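Local coordinates for protein auracyanin-A (Chloroflexus aurantiacus, PDB 2AAN) that probably accepts electrons from alternative complex III, carrying them on a single blue copper ion held in a cupredoxin fold, at residues I23-E28 with Q56-I61; I47-N52 with A96-A101; A71-A76 with Y86-K91. All blocks are in the same frame, centred on the assembly; numbering follows the deposited sequence.

Contact 1 (I23-E28 with Q56-I61). With CU (copper (II) ion), chain B.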
loop_
_atom_site.group_PDB
_atom_site.type_symbol
_atom_site.label_atom_id
_atom_site.label_comp_id
_atom_site.label_asym_id
_atom_site.label_seq_id
_atom_site.Cartn_x
_atom_site.Cartn_y
_atom_site.Cartn_z
ATOM N N ILE A 23 -9.653 -3.714 -1.492
ATOM C CA ILE A 23 -9.213 -3.438 -0.129
ATOM C C ILE A 23 -9.568 -2.023 0.175
ATOM O O ILE A 23 -9.715 -1.214 -0.733
ATOM C CB ILE A 23 -7.694 -3.721 0.066
ATOM C CG1 ILE A 23 -7.277 -3.574 1.523
ATOM C CG2 ILE A 23 -6.845 -2.861 -0.880
ATOM C CD1 ILE A 23 -5.896 -4.098 1.804
ATOM N N GLY A 24 -9.731 -1.712 1.456
ATOM C CA GLY A 24 -10.073 -0.350 1.802
ATOM C C GLY A 24 -9.503 0.014 3.142
ATOM O O GLY A 24 -8.804 -0.763 3.756
ATOM N N SER A 25 -9.791 1.224 3.573
ATOM C CA SER A 25 -9.518 1.609 4.938
ATOM C C SER A 25 -10.613 0.964 5.811
ATOM O O SER A 25 -11.740 0.752 5.387
ATOM C CB SER A 25 -9.498 3.105 5.087
ATOM O OG SER A 25 -10.791 3.667 4.981
ATOM N N LYS A 26 -10.273 0.686 7.049
ATOM C CA LYS A 26 -11.257 0.186 8.005
ATOM C C LYS A 26 -11.982 1.424 8.512
ATOM O O LYS A 26 -11.662 1.973 9.554
ATOM C CB LYS A 26 -10.562 -0.576 9.102
ATOM C CG LYS A 26 -11.537 -1.286 10.037
ATOM C CD LYS A 26 -10.881 -1.702 11.323
ATOM C CE LYS A 26 -11.924 -2.055 12.381
ATOM N NZ LYS A 26 -12.690 -3.234 11.928
ATOM N N GLY A 27 -12.926 1.909 7.715
ATOM C CA GLY A 27 -13.685 3.131 8.061
ATOM C C GLY A 27 -12.766 4.305 8.335
ATOM O O GLY A 27 -11.931 4.660 7.502
ATOM N N GLU A 28 -12.905 4.886 9.514
ATOM C CA GLU A 28 -12.127 6.039 9.912
ATOM C C GLU A 28 -10.814 5.674 10.616
ATOM O O GLU A 28 -10.038 6.551 10.966
ATOM C CB GLU A 28 -12.963 6.934 10.821
ATOM C CG GLU A 28 -14.195 7.466 10.157
ATOM C CD GLU A 28 -13.902 8.381 9.000
ATOM O OE1 GLU A 28 -14.820 8.541 8.162
ATOM O OE2 GLU A 28 -12.762 8.928 8.912
ATOM N N GLN A 56 -9.504 11.392 5.648
ATOM C CA GLN A 56 -8.153 10.920 5.677
ATOM C C GLN A 56 -7.787 10.804 4.229
ATOM O O GLN A 56 -8.682 10.625 3.380
ATOM C CB GLN A 56 -8.111 9.576 6.343
ATOM C CG GLN A 56 -8.462 9.612 7.787
ATOM C CD GLN A 56 -7.329 10.121 8.647
ATOM O OE1 GLN A 56 -6.206 10.351 8.170
ATOM N NE2 GLN A 56 -7.593 10.228 9.933
ATOM N N GLN A 57 -6.495 10.975 3.963
ATOM C CA GLN A 57 -5.885 10.461 2.746
ATOM C C GLN A 57 -5.214 9.161 3.119
ATOM O O GLN A 57 -4.786 9.006 4.234
ATOM C CB GLN A 57 -4.881 11.454 2.099
ATOM C CG GLN A 57 -4.062 12.228 3.070
ATOM C CD GLN A 57 -3.089 13.161 2.441
ATOM O OE1 GLN A 57 -2.917 13.195 1.225
ATOM N NE2 GLN A 57 -2.417 13.931 3.285
ATOM N N HIS A 58 -5.130 8.243 2.171
ATOM C CA HIS A 58 -4.415 6.989 2.347
ATOM C C HIS A 58 -3.776 6.579 1.025
ATOM O O HIS A 58 -4.284 6.890 -0.055
ATOM C CB HIS A 58 -5.370 5.857 2.699
ATOM C CG HIS A 58 -6.048 5.985 4.033
ATOM N ND1 HIS A 58 -5.371 5.902 5.230
ATOM C CD2 HIS A 58 -7.353 6.186 4.351
ATOM C CE1 HIS A 58 -6.228 6.043 6.230
ATOM N NE2 HIS A 58 -7.446 6.188 5.722
ATOM N N ASN A 59 -2.774 5.726 1.140
ATOM C CA ASN A 59 -2.304 4.974 -0.016
ATOM C C ASN A 59 -2.044 3.521 0.354
ATOM O O ASN A 59 -2.237 3.114 1.505
ATOM C CB ASN A 59 -1.103 5.664 -0.697
ATOM C CG ASN A 59 0.080 5.879 0.220
ATOM O OD1 ASN A 59 0.225 5.182 1.192
ATOM N ND2 ASN A 59 0.943 6.862 -0.098
ATOM N N TRP A 60 -1.683 2.742 -0.653
ATOM C CA TRP A 60 -1.360 1.300 -0.505
ATOM C C TRP A 60 -0.082 1.108 -1.259
ATOM O O TRP A 60 -0.084 1.237 -2.472
ATOM C CB TRP A 60 -2.453 0.424 -1.104
ATOM C CG TRP A 60 -2.243 -1.053 -0.941
ATOM C CD1 TRP A 60 -2.766 -1.832 0.026
ATOM C CD2 TRP A 60 -1.534 -1.928 -1.828
ATOM N NE1 TRP A 60 -2.353 -3.145 -0.135
ATOM C CE2 TRP A 60 -1.620 -3.235 -1.285
ATOM C CE3 TRP A 60 -0.802 -1.738 -2.991
ATOM C CZ2 TRP A 60 -0.995 -4.333 -1.868
ATOM C CZ3 TRP A 60 -0.182 -2.834 -3.573
ATOM C CH2 TRP A 60 -0.306 -4.118 -3.029
ATOM N N ILE A 61 0.993 0.867 -0.515
ATOM C CA ILE A 61 2.322 0.736 -1.072
ATOM C C ILE A 61 2.890 -0.637 -0.703
ATOM O O ILE A 61 3.000 -0.983 0.477
ATOM C CB ILE A 61 3.263 1.836 -0.528
ATOM C CG1 ILE A 61 2.638 3.241 -0.648
ATOM C CG2 ILE A 61 4.645 1.775 -1.167
ATOM C CD1 ILE A 61 2.244 3.749 -2.026
HETATM CU CU CU B . -3.332 5.914 5.531
HETATM O O HOH W 1 -9.396 5.605 7.717
HETATM O O HOH W 2 -10.314 9.205 10.478
#

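Contact 2 (I47-N52 with A96-A101)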
loop_
_atom_site.group_PDB
_atom_site.type_symbol
_atom_site.label_atom_id
_atom_site.label_comp_id
_atom_site.label_asym_id
_atom_site.label_seq_id
_atom_site.Cartn_x
_atom_site.Cartn_y
_atom_site.Cartn_z
ATOM N N ILE A 47 -5.024 -3.971 -7.469
ATOM C CA ILE A 47 -5.527 -3.539 -6.164
ATOM C C ILE A 47 -6.448 -2.347 -6.378
ATOM O O ILE A 47 -6.073 -1.354 -7.002
ATOM C CB ILE A 47 -4.362 -3.170 -5.201
ATOM C CG1 ILE A 47 -3.490 -4.400 -4.910
ATOM C CG2 ILE A 47 -4.918 -2.512 -3.935
ATOM C CD1 ILE A 47 -4.075 -5.363 -3.967
ATOM N N ARG A 48 -7.682 -2.515 -5.960
ATOM C CA ARG A 48 -8.658 -1.463 -5.977
ATOM C C ARG A 48 -8.863 -1.037 -4.526
ATOM O O ARG A 48 -9.503 -1.719 -3.740
ATOM C CB ARG A 48 -9.945 -1.969 -6.611
ATOM C CG ARG A 48 -11.030 -0.907 -6.773
ATOM C CD ARG A 48 -12.230 -1.455 -7.548
ATOM N NE ARG A 48 -13.361 -0.532 -7.512
ATOM C CZ ARG A 48 -13.513 0.532 -8.307
ATOM N NH1 ARG A 48 -12.608 0.836 -9.244
ATOM N NH2 ARG A 48 -14.589 1.306 -8.163
ATOM N N PHE A 49 -8.266 0.091 -4.178
ATOM C CA PHE A 49 -8.228 0.576 -2.824
ATOM C C PHE A 49 -9.269 1.638 -2.650
ATOM O O PHE A 49 -9.252 2.651 -3.322
ATOM C CB PHE A 49 -6.846 1.125 -2.539
ATOM C CG PHE A 49 -6.690 1.728 -1.190
ATOM C CD1 PHE A 49 -7.054 1.051 -0.059
ATOM C CD2 PHE A 49 -6.151 3.003 -1.051
ATOM C CE1 PHE A 49 -6.868 1.589 1.206
ATOM C CE2 PHE A 49 -5.988 3.560 0.210
ATOM C CZ PHE A 49 -6.381 2.837 1.353
ATOM N N LYS A 50 -10.196 1.357 -1.758
ATOM C CA LYS A 50 -11.306 2.231 -1.499
ATOM C C LYS A 50 -11.064 2.941 -0.177
ATOM O O LYS A 50 -10.967 2.314 0.898
ATOM C CB LYS A 50 -12.592 1.430 -1.415
ATOM C CG LYS A 50 -13.847 2.284 -1.303
ATOM C CD LYS A 50 -15.073 1.366 -1.154
ATOM C CE LYS A 50 -16.398 2.136 -1.268
ATOM N NZ LYS A 50 -16.360 3.461 -0.579
ATOM N N ASN A 51 -10.953 4.256 -0.251
ATOM C CA ASN A 51 -10.874 5.055 0.960
ATOM C C ASN A 51 -12.251 5.205 1.558
ATOM O O ASN A 51 -13.089 5.917 1.027
ATOM C CB ASN A 51 -10.260 6.439 0.672
ATOM C CG ASN A 51 -9.893 7.164 1.926
ATOM O OD1 ASN A 51 -10.238 6.713 3.026
ATOM N ND2 ASN A 51 -9.164 8.261 1.798
ATOM N N ASN A 52 -12.482 4.555 2.686
ATOM C CA ASN A 52 -13.778 4.613 3.367
ATOM C C ASN A 52 -13.876 5.727 4.396
ATOM O O ASN A 52 -14.808 5.764 5.187
ATOM C CB ASN A 52 -14.045 3.256 4.026
ATOM C CG ASN A 52 -14.283 2.177 3.002
ATOM O OD1 ASN A 52 -15.165 2.324 2.168
ATOM N ND2 ASN A 52 -13.502 1.094 3.045
ATOM N N ALA A 96 5.139 -1.711 -5.875
ATOM C CA ALA A 96 3.978 -1.093 -6.503
ATOM C C ALA A 96 3.436 0.003 -5.598
ATOM O O ALA A 96 3.606 -0.080 -4.367
ATOM C CB ALA A 96 2.921 -2.157 -6.782
ATOM N N GLU A 97 2.849 1.041 -6.218
ATOM C CA GLU A 97 2.266 2.163 -5.497
ATOM C C GLU A 97 0.882 2.488 -6.000
ATOM O O GLU A 97 0.707 2.808 -7.181
ATOM C CB GLU A 97 3.061 3.468 -5.682
ATOM C CG GLU A 97 4.505 3.470 -5.444
ATOM C CD GLU A 97 5.165 4.758 -5.991
ATOM O OE1 GLU A 97 4.455 5.700 -6.411
ATOM O OE2 GLU A 97 6.396 4.831 -5.990
ATOM N N SER A 98 -0.090 2.482 -5.096
ATOM C CA SER A 98 -1.381 3.065 -5.423
ATOM C C SER A 98 -1.207 4.587 -5.575
ATOM O O SER A 98 -0.354 5.202 -4.941
ATOM C CB SER A 98 -2.449 2.754 -4.380
ATOM O OG SER A 98 -2.325 3.627 -3.291
ATOM N N PRO A 99 -2.027 5.197 -6.426
ATOM C CA PRO A 99 -2.155 6.627 -6.341
ATOM C C PRO A 99 -2.610 6.995 -4.922
ATOM O O PRO A 99 -3.127 6.145 -4.195
ATOM C CB PRO A 99 -3.270 6.919 -7.352
ATOM C CG PRO A 99 -3.226 5.814 -8.280
ATOM C CD PRO A 99 -2.895 4.635 -7.458
ATOM N N LEU A 100 -2.445 8.259 -4.555
ATOM C CA LEU A 100 -2.898 8.764 -3.292
ATOM C C LEU A 100 -4.395 8.920 -3.300
ATOM O O LEU A 100 -4.942 9.578 -4.161
ATOM C CB LEU A 100 -2.258 10.108 -3.035
ATOM C CG LEU A 100 -2.352 10.769 -1.668
ATOM C CD1 LEU A 100 -1.852 9.899 -0.550
ATOM C CD2 LEU A 100 -1.516 12.018 -1.702
ATOM N N ALA A 101 -5.071 8.343 -2.321
ATOM C CA ALA A 101 -6.522 8.403 -2.324
ATOM C C ALA A 101 -7.002 9.447 -1.326
ATOM O O ALA A 101 -6.723 9.369 -0.144
ATOM C CB ALA A 101 -7.103 7.078 -2.054
#

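Contact 3 (A71-A76 with Y86-K91). With SO4 (sulfate ion), chain C.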
loop_
_atom_site.group_PDB
_atom_site.type_symbol
_atom_site.label_atom_id
_atom_site.label_comp_id
_atom_site.label_asym_id
_atom_site.label_seq_id
_atom_site.Cartn_x
_atom_site.Cartn_y
_atom_site.Cartn_z
ATOM N N ALA A 71 9.498 1.405 7.682
ATOM C CA ALA A 71 9.594 2.601 8.504
ATOM C C ALA A 71 10.440 3.680 7.823
ATOM O O ALA A 71 10.112 4.884 7.862
ATOM C CB ALA A 71 10.173 2.271 9.857
ATOM N N ASN A 72 11.530 3.249 7.204
ATOM C CA ASN A 72 12.381 4.148 6.425
ATOM C C ASN A 72 11.615 4.845 5.287
ATOM O O ASN A 72 11.745 6.053 5.098
ATOM C CB ASN A 72 13.599 3.372 5.903
ATOM C CG ASN A 72 14.495 4.209 4.986
ATOM O OD1 ASN A 72 14.475 4.036 3.755
ATOM N ND2 ASN A 72 15.290 5.111 5.577
ATOM N N ILE A 73 10.834 4.076 4.530
ATOM C CA ILE A 73 10.057 4.618 3.437
ATOM C C ILE A 73 9.010 5.598 3.957
ATOM O O ILE A 73 8.963 6.770 3.538
ATOM C CB ILE A 73 9.396 3.487 2.605
ATOM C CG1 ILE A 73 10.466 2.742 1.834
ATOM C CG2 ILE A 73 8.364 4.062 1.655
ATOM C CD1 ILE A 73 10.027 1.449 1.315
ATOM N N ALA A 74 8.198 5.164 4.902
ATOM C CA ALA A 74 7.244 6.109 5.531
ATOM C C ALA A 74 7.943 7.358 6.074
ATOM O O ALA A 74 7.467 8.487 5.893
ATOM C CB ALA A 74 6.446 5.424 6.625
ATOM N N ASN A 75 9.084 7.188 6.723
ATOM C CA ASN A 75 9.750 8.362 7.288
ATOM C C ASN A 75 10.187 9.356 6.200
ATOM O O ASN A 75 10.066 10.580 6.384
ATOM C CB ASN A 75 10.940 7.965 8.144
ATOM C CG ASN A 75 11.620 9.150 8.736
ATOM O OD1 ASN A 75 11.130 9.757 9.691
ATOM N ND2 ASN A 75 12.754 9.512 8.167
ATOM N N ALA A 76 10.677 8.828 5.073
ATOM C CA ALA A 76 11.052 9.641 3.922
ATOM C C ALA A 76 9.839 10.398 3.402
ATOM O O ALA A 76 9.934 11.564 3.015
ATOM C CB ALA A 76 11.642 8.761 2.810
ATOM N N TYR A 86 3.827 11.065 -0.725
ATOM C CA TYR A 86 4.524 10.799 0.536
ATOM C C TYR A 86 5.456 9.616 0.360
ATOM O O TYR A 86 5.495 8.715 1.197
ATOM C CB TYR A 86 3.538 10.542 1.675
ATOM C CG TYR A 86 2.630 11.725 1.959
ATOM C CD1 TYR A 86 1.326 11.733 1.520
ATOM C CD2 TYR A 86 3.091 12.840 2.655
ATOM C CE1 TYR A 86 0.483 12.813 1.789
ATOM C CE2 TYR A 86 2.251 13.937 2.928
ATOM C CZ TYR A 86 0.942 13.900 2.473
ATOM O OH TYR A 86 0.104 14.969 2.721
ATOM N N LEU A 87 6.217 9.628 -0.727
ATOM C CA LEU A 87 7.165 8.543 -1.001
ATOM C C LEU A 87 8.478 9.079 -1.519
ATOM O O LEU A 87 8.525 10.161 -2.095
ATOM C CB LEU A 87 6.594 7.615 -2.068
ATOM C CG LEU A 87 5.570 6.588 -1.630
ATOM C CD1 LEU A 87 5.107 5.889 -2.895
ATOM C CD2 LEU A 87 6.151 5.599 -0.648
ATOM N N PRO A 88 9.555 8.320 -1.305
ATOM C CA PRO A 88 10.832 8.666 -1.936
ATOM C C PRO A 88 10.837 8.391 -3.434
ATOM O O PRO A 88 10.175 7.450 -3.918
ATOM C CB PRO A 88 11.826 7.745 -1.242
ATOM C CG PRO A 88 11.036 6.592 -0.848
ATOM C CD PRO A 88 9.648 7.092 -0.509
ATOM N N ALA A 89 11.607 9.208 -4.147
ATOM C CA ALA A 89 11.803 9.064 -5.594
ATOM C C ALA A 89 12.638 7.799 -5.915
ATOM O O ALA A 89 12.546 7.245 -6.997
ATOM C CB ALA A 89 12.475 10.298 -6.144
ATOM N N ASP A 90 13.413 7.337 -4.941
ATOM C CA ASP A 90 14.094 6.050 -5.023
ATOM C C ASP A 90 13.074 4.921 -4.825
ATOM O O ASP A 90 12.427 4.767 -3.751
ATOM C CB ASP A 90 15.213 5.995 -3.989
ATOM C CG ASP A 90 16.027 4.695 -4.031
ATOM O OD1 ASP A 90 15.682 3.744 -4.771
ATOM O OD2 ASP A 90 17.025 4.640 -3.277
ATOM N N LYS A 91 12.918 4.139 -5.887
ATOM C CA LYS A 91 11.929 3.027 -5.917
ATOM C C LYS A 91 12.585 1.650 -5.796
ATOM O O LYS A 91 11.964 0.627 -6.101
ATOM C CB LYS A 91 11.081 3.083 -7.223
ATOM C CG LYS A 91 10.419 4.433 -7.522
ATOM C CD LYS A 91 9.460 4.903 -6.415
ATOM C CE LYS A 91 8.874 6.272 -6.730
ATOM N NZ LYS A 91 8.085 6.899 -5.617
HETATM S S SO4 C . 13.783 12.466 -3.226
HETATM O O1 SO4 C . 13.979 13.709 -2.501
HETATM O O2 SO4 C . 12.491 12.489 -3.899
HETATM O O3 SO4 C . 14.830 12.381 -4.225
HETATM O O4 SO4 C . 13.694 11.346 -2.309
#

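Contact 1 (I23-E28 with Q56-I61)
Ile23 and Trp60 meet at one end of this contact, Ser25 and His58 at its middle. The Ile23 side chain runs out with CG1 anti to the backbone N (chi1 -174°), and its tip, CD1, lies 4.1 Å from Trp60 NE1 at the pyrrole end of the indole, the two side chains crossing at about a right angle. Ser25 meets His58 through its methylene: CB is 3.8 Å from NE2 of the imidazole. The Ser25 hydroxyl turns instead along its own segment, donating to a lone pair of Gly27 O at 2.9 Å. That carbonyl also receives a hydrogen from a water, which in turn accepts from His58 NE2 at 2.8 Å. With His58 ND1 bound to copper at 2.1 Å, the ring is held at both nitrogens, which fixes its rotation; Cys123, His128 and Met132 complete the site. A second water links Gln56 NE2 to Glu28 O and OE2, and Ser53 OG is hydrogen-bonded to the same carboxylate oxygen, OE2. The contact thus sets strand 19-24 and the turn that follows it against the copper-bearing loop that leads to strand 61-63, with Phe49 and Ile47 of neighbouring strand 44-50 packed alongside.

Contact 2 (I47-N52 with A96-A101)
Phe49 and Asn51, two residues apart on the same face of segment 47-52, both face segment 96-101, and a CG anti to the backbone N (chi1 177° and -168°) carries the ring and the amide out to Ala101. The phenyl ring reaches Ala101 through CD2, which lies 4.3 Å from the CB methyl, and the same ring atom comes within 4.5 Å of Ser98 OG; both approaches are oblique to the ring. Further along, the CB atoms of Asn51 and Ala101 are 4.2 Å apart, so Ala101 packs against both side chains and has the largest buried surface of the contact. Asn51 adds a weak hydrogen bond from ND2 to Ala101 O, 3.3 Å long and bent to 133° at the hydrogen. Its amide is held mainly from the following loop, where ND2 donates to Gln56 O and OD1 accepts from Ser53 N. Ser98 is also occupied on its own side: OG donates to Pro99 O at 2.8 Å, from above the carbonyl plane, and accepts from the backbone N-H of Trp60, so this buried hydroxyl has a partner in each role. Asn51 and Phe49 both touch the copper ligand His58, and Phe49 touches Met132 as well, which makes them a second shell to the metal. Phe49 of strand 44-50, in the three-stranded sheet, thus packs on the loop that follows strand 94-97 of the five-stranded sheet, closing the interior of the cupredoxin beta-sandwich next to the copper site.

Contact 3 (A71-A76 with Y86-K91)
Apolar packing of helix 67-80 against the irregular segment that returns the chain to strand 94-97 makes up this contact, which lies at the partly buried flank of the fold, with the Leu87 side chain about 11 Å from the copper. Ile73 is central to it. Its chi1 of -70° places CG2 opposite the backbone N, and this branch methyl is the part that touches: it is 3.5 Å from Leu87 CD2, a tight fit between methyls, and 3.9 Å from Pro88 CD. The Ile73 and Pro88 side chains cross at about a right angle. One helical turn on, Ala76 presents its CB to Pro88 CB at 4.2 Å, so the proline rests on two helix residues three apart. In the sequence the helix lies between strands 61-63 and 94-97, which are neighbours in the five-stranded sheet, as in the azurin-like cupredoxins, where a helical excursion is added to the beta-sandwich. Ile73 and Leu87 both reach inward to Ile94 and to Thr124, the residue following the copper ligand Cys123, while Tyr86 O accepts a hydrogen bond from Thr124 OG1. Further along, the Lys91 side chain reaches back, NZ donating to Pro88 O at 2.7 Å with the donor tilted 33° from the carbonyl plane, and also forms a salt bridge with Glu97. At the exposed side lies a sulfate ion, probably carried over from crystallisation, whose weak hydrogen bond from Ala89 N is doubtful.

How the contacts relate
Contacts 1 and 2 are buried neighbours, their centres about 7 Å apart, and share the three-stranded sheet through the adjoining strands 19-24 and 44-50; a probable backbone hydrogen bond from Ala101 N to His58 O, 2.8 Å, joins them directly. Contact 3 is more peripheral, with its centre about 18 Å from that of contact 1 and 17 Å from that of contact 2. Chemistry follows place: contact 1 combines a metal bond with ordered water, contact 2 relies on ring packing and an amide, and contact 3 is wholly apolar across its interface. Polar ties near the surface connect it to the other two, from Tyr86 to Gln57 of contact 1 and from Lys91 to Glu97 of contact 2.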